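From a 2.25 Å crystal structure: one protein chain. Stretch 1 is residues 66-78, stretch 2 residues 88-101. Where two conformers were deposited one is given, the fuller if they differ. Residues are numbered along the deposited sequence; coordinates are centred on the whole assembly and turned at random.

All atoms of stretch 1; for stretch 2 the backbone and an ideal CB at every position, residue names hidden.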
# COMPACT_ATOMS: atom_id res chain seq x y z
N ALA A 66 3.40 -18.11 14.82
CA ALA A 66 4.52 -17.19 15.03
C ALA A 66 4.04 -15.74 15.06
O ALA A 66 4.43 -14.98 15.95
CB ALA A 66 5.57 -17.37 13.95
N LEU A 67 3.20 -15.36 14.10
CA LEU A 67 2.67 -14.00 14.01
C LEU A 67 1.75 -13.65 15.17
O LEU A 67 1.83 -12.55 15.70
CB LEU A 67 1.99 -13.76 12.66
CG LEU A 67 2.96 -13.81 11.48
CD1 LEU A 67 2.23 -13.99 10.16
CD2 LEU A 67 3.82 -12.56 11.43
N LEU A 68 0.89 -14.59 15.56
CA LEU A 68 0.01 -14.39 16.72
C LEU A 68 0.79 -14.37 18.04
O LEU A 68 0.45 -13.61 18.94
CB LEU A 68 -1.10 -15.45 16.78
CG LEU A 68 -2.07 -15.55 15.58
CD1 LEU A 68 -3.06 -16.69 15.79
CD2 LEU A 68 -2.80 -14.23 15.33
N ALA A 69 1.84 -15.18 18.15
CA ALA A 69 2.73 -15.16 19.32
C ALA A 69 3.49 -13.84 19.43
O ALA A 69 3.63 -13.28 20.52
CB ALA A 69 3.72 -16.32 19.26
N LEU A 70 3.98 -13.36 18.29
CA LEU A 70 4.68 -12.08 18.21
C LEU A 70 3.75 -10.92 18.60
O LEU A 70 4.16 -9.99 19.29
CB LEU A 70 5.23 -11.89 16.79
CG LEU A 70 6.26 -10.80 16.52
CD1 LEU A 70 7.42 -10.86 17.50
CD2 LEU A 70 6.75 -10.93 15.09
N SER A 71 2.50 -11.00 18.15
CA SER A 71 1.45 -10.05 18.52
C SER A 71 1.27 -9.95 20.04
O SER A 71 1.24 -8.85 20.59
CB SER A 71 0.13 -10.43 17.84
OG SER A 71 -0.88 -9.47 18.06
N LYS A 72 1.16 -11.10 20.71
CA LYS A 72 1.10 -11.17 22.18
C LYS A 72 2.33 -10.55 22.84
O LYS A 72 2.21 -9.70 23.71
CB LYS A 72 0.95 -12.61 22.68
CG LYS A 72 -0.48 -13.15 22.72
CD LYS A 72 -0.48 -14.63 23.08
CE LYS A 72 -1.88 -15.15 23.37
NZ LYS A 72 -2.30 -14.87 24.78
N LYS A 73 3.50 -11.00 22.40
CA LYS A 73 4.80 -10.54 22.92
C LYS A 73 4.99 -9.03 22.85
O LYS A 73 5.48 -8.43 23.81
CB LYS A 73 5.94 -11.25 22.18
CG LYS A 73 7.34 -10.73 22.48
CD LYS A 73 8.40 -11.77 22.11
CE LYS A 73 9.78 -11.15 21.95
NZ LYS A 73 10.78 -12.18 21.57
N LEU A 74 4.61 -8.42 21.73
CA LEU A 74 4.75 -6.96 21.56
C LEU A 74 3.94 -6.17 22.59
O LEU A 74 4.45 -5.22 23.16
CB LEU A 74 4.36 -6.52 20.14
CG LEU A 74 5.33 -6.85 19.00
CD1 LEU A 74 4.75 -6.54 17.63
CD2 LEU A 74 6.62 -6.09 19.18
N MSE A 75 2.69 -6.58 22.81
CA MSE A 75 1.79 -5.86 23.74
C MSE A 75 2.00 -6.17 25.20
O MSE A 75 1.48 -5.44 26.05
CB MSE A 75 0.33 -6.10 23.36
CG MSE A 75 -0.01 -5.48 22.00
SE MSE A 75 0.47 -3.57 21.82
CE MSE A 75 -0.83 -2.86 23.12
N GLU A 76 2.75 -7.22 25.52
CA GLU A 76 3.11 -7.51 26.92
C GLU A 76 4.37 -6.77 27.39
O GLU A 76 4.68 -6.81 28.58
CB GLU A 76 3.30 -9.02 27.13
CG GLU A 76 2.00 -9.81 27.06
CD GLU A 76 2.20 -11.32 27.18
OE1 GLU A 76 3.32 -11.77 27.52
OE2 GLU A 76 1.23 -12.06 26.92
N MSE A 77 5.08 -6.09 26.49
CA MSE A 77 6.30 -5.37 26.87
C MSE A 77 5.93 -4.15 27.68
O MSE A 77 5.11 -3.34 27.22
CB MSE A 77 7.13 -4.95 25.66
CG MSE A 77 7.91 -6.15 25.15
SE MSE A 77 8.64 -5.71 23.38
CE MSE A 77 10.53 -5.67 23.91
N PRO A 78 6.52 -3.99 28.87
CA PRO A 78 6.09 -2.92 29.78
C PRO A 78 6.44 -1.50 29.29
O PRO A 78 7.38 -1.32 28.50
CB PRO A 78 6.84 -3.25 31.07
CG PRO A 78 8.07 -3.95 30.63
CD PRO A 78 7.68 -4.72 29.40
N UNK A 88 14.13 -1.94 18.07
CA UNK A 88 14.67 -3.17 17.48
C UNK A 88 13.58 -4.24 17.30
O UNK A 88 13.50 -4.87 16.25
CB UNK A 88 15.80 -3.72 18.36
N UNK A 89 12.77 -4.41 18.34
CA UNK A 89 11.67 -5.36 18.31
C UNK A 89 10.64 -5.01 17.23
O UNK A 89 10.13 -5.89 16.54
CB UNK A 89 10.99 -5.41 19.68
N UNK A 90 10.34 -3.72 17.10
CA UNK A 90 9.47 -3.22 16.04
C UNK A 90 10.04 -3.52 14.65
O UNK A 90 9.30 -3.98 13.78
CB UNK A 90 9.26 -1.71 16.20
N UNK A 91 11.33 -3.25 14.46
CA UNK A 91 11.98 -3.45 13.15
C UNK A 91 12.07 -4.93 12.75
O UNK A 91 11.93 -5.27 11.57
CB UNK A 91 13.39 -2.85 13.17
N UNK A 92 12.30 -5.79 13.73
CA UNK A 92 12.34 -7.24 13.49
C UNK A 92 10.95 -7.78 13.17
O UNK A 92 10.80 -8.65 12.31
CB UNK A 92 12.92 -7.97 14.71
N UNK A 93 9.94 -7.27 13.87
CA UNK A 93 8.55 -7.65 13.63
C UNK A 93 8.06 -7.19 12.25
O UNK A 93 7.38 -7.95 11.56
CB UNK A 93 7.65 -7.06 14.72
N UNK A 94 8.42 -5.98 11.86
CA UNK A 94 8.09 -5.47 10.53
C UNK A 94 8.76 -6.30 9.43
O UNK A 94 8.15 -6.53 8.37
CB UNK A 94 8.51 -4.00 10.41
N UNK A 95 9.99 -6.76 9.67
CA UNK A 95 10.69 -7.66 8.74
C UNK A 95 9.88 -8.95 8.48
O UNK A 95 9.77 -9.39 7.34
CB UNK A 95 12.07 -8.01 9.30
N UNK A 96 9.33 -9.54 9.54
CA UNK A 96 8.50 -10.75 9.42
C UNK A 96 7.12 -10.47 8.80
O UNK A 96 6.64 -11.27 8.00
CB UNK A 96 8.32 -11.39 10.80
N UNK A 97 6.50 -9.35 9.17
CA UNK A 97 5.23 -8.93 8.55
C UNK A 97 5.37 -8.79 7.04
O UNK A 97 4.55 -9.29 6.28
CB UNK A 97 4.75 -7.61 9.15
N UNK A 98 6.45 -8.14 6.61
CA UNK A 98 6.73 -7.92 5.19
C UNK A 98 6.75 -9.21 4.37
O UNK A 98 6.23 -9.25 3.26
CB UNK A 98 8.07 -7.20 5.04
N UNK A 99 7.36 -10.26 4.90
CA UNK A 99 7.42 -11.54 4.18
C UNK A 99 6.07 -12.28 4.26
O UNK A 99 5.61 -12.83 3.25
CB UNK A 99 8.54 -12.42 4.75
N UNK A 100 5.40 -12.20 5.40
CA UNK A 100 4.08 -12.82 5.59
C UNK A 100 2.95 -12.18 4.76
O UNK A 100 1.94 -12.84 4.50
CB UNK A 100 3.71 -12.75 7.07
N UNK A 101 3.11 -10.92 4.35
CA UNK A 101 2.18 -10.30 3.40
C UNK A 101 2.18 -11.02 2.04
O UNK A 101 1.17 -11.02 1.34
CB UNK A 101 2.54 -8.83 3.21

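Stretch 2 runs as a helix nearly antiparallel to helix 66-76: the N-to-C directions differ by 154° and the axes approach to 11.3 Å. Backbone phi/psi values are helical throughout.

At position 88 the ideal CB has nothing of stretch 1 within 5.5 Å; many residues would fit, and it is Asn88, which makes no contact here.

Position 89 points toward stretch 1, its ideal CB 4.3 Å from Met77 CE and 4.5 Å from Leu74 CD2. Both neighbours are apolar and close, which favours a small or beta-branched side chain such as Ala, Val or Thr. The residue is Thr89, chi1 m. Its methyl packs tightly, Thr89 CG2 to Leu74 CD2 being 3.3 Å, while Thr89 OG1 lies 3.6 Å from CE of Met77, a selenomethionine, and is hydrogen-bonded elsewhere in the structure.

Positions 90, 91 and 92 have ideal CB atoms beyond 5.5 Å of stretch 1, so it sets little constraint. CB points away at 90 and sideways at 92. They are Leu90, Arg91 and Ala92, none in contact.

Position 93 points toward stretch 1 where the backbones are near, its CA 7.5 Å from Leu70 CA. The ideal CB is 4.0 Å from Leu70 CD2 and 4.1 Å from Leu74 CD1, so Ala, Ser or another compact residue suits it. Stretch 1 offers only leucine methyls here, but a helix can supply its own acceptor one turn back. The residue is Ser93, chi1 m: Ser93 OG donates to Thr89 O at 2.8 Å, satisfying the hydroxyl, and OG also lies 3.6 Å from Leu70 CD1 and 3.8 Å from Leu74 CD2.

Positions 94 and 95 lie off the interface, and Val94 and Phe95 make no contact.

Position 96 points toward stretch 1, but with more room: its ideal CB is 4.6 Å from Leu70 CD2 and 4.7 Å from Leu67 CD2. A medium or longer apolar side chain, Val, Leu, Ile or Met, would suit. Leu96 (m, t) brings CD1 to 4.0 Å from Leu70 CD2.

Position 97 has CB sideways, although its CA is 7.9 Å from Leu67 CA; Val97 stays outside contact range. Positions 98 and 99 are unconstrained by stretch 1 and hold Arg98 and Arg99.

At 100 CB points toward stretch 1 and the ideal atom is 3.6 Å from Leu67 CD1, which favours Ala. Ala100 makes this apolar contact. Position 101 is out of reach; it is Ile101.

Stretch 2 (88-101) NTLRASVFLVRRAI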
# COMPACT_ATOMS: atom_id res chain seq x y z
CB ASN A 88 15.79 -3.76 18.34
CG ASN A 88 17.07 -2.95 18.29
OD1 ASN A 88 17.32 -2.22 17.33
ND2 ASN A 88 17.88 -3.06 19.33
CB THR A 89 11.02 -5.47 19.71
OG1 THR A 89 11.99 -5.96 20.64
CG2 THR A 89 9.86 -6.41 19.69
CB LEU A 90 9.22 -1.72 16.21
CG LEU A 90 8.30 -1.05 15.18
CD1 LEU A 90 7.48 0.06 15.84
CD2 LEU A 90 9.06 -0.48 13.99
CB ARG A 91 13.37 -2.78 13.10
CG ARG A 91 13.29 -1.26 13.06
CD ARG A 91 14.61 -0.51 12.90
NE ARG A 91 14.40 0.90 13.24
CZ ARG A 91 14.31 1.89 12.35
NH1 ARG A 91 14.09 3.13 12.76
NH2 ARG A 91 14.45 1.64 11.05
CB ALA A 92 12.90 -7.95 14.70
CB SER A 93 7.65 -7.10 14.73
OG SER A 93 8.04 -7.65 15.97
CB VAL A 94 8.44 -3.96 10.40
CG1 VAL A 94 8.38 -3.49 8.96
CG2 VAL A 94 7.47 -3.14 11.25
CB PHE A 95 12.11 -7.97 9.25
CG PHE A 95 12.82 -9.05 8.48
CD1 PHE A 95 12.72 -10.38 8.86
CD2 PHE A 95 13.59 -8.74 7.37
CE1 PHE A 95 13.37 -11.38 8.15
CE2 PHE A 95 14.24 -9.73 6.65
CZ PHE A 95 14.13 -11.06 7.04
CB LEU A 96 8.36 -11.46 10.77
CG LEU A 96 9.62 -12.13 11.33
CD1 LEU A 96 9.30 -12.77 12.66
CD2 LEU A 96 10.20 -13.17 10.38
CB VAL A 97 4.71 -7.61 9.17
CG1 VAL A 97 3.67 -6.91 8.29
CG2 VAL A 97 4.12 -7.89 10.55
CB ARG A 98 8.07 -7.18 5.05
CG ARG A 98 8.45 -6.78 3.64
CD ARG A 98 9.81 -6.10 3.63
NE ARG A 98 10.41 -6.09 2.30
CZ ARG A 98 10.23 -5.14 1.38
NH1 ARG A 98 9.45 -4.08 1.61
NH2 ARG A 98 10.85 -5.24 0.21
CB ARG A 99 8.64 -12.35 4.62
CG ARG A 99 8.65 -12.94 6.01
CD ARG A 99 9.83 -13.89 6.18
NE ARG A 99 9.55 -15.25 5.70
CZ ARG A 99 10.01 -15.81 4.57
NH1 ARG A 99 10.81 -15.15 3.72
NH2 ARG A 99 9.68 -17.07 4.29
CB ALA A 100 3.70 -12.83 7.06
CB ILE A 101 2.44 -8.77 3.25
CG1 ILE A 101 1.99 -8.05 4.52
CG2 ILE A 101 1.69 -8.18 2.07
CD1 ILE A 101 2.55 -6.65 4.68
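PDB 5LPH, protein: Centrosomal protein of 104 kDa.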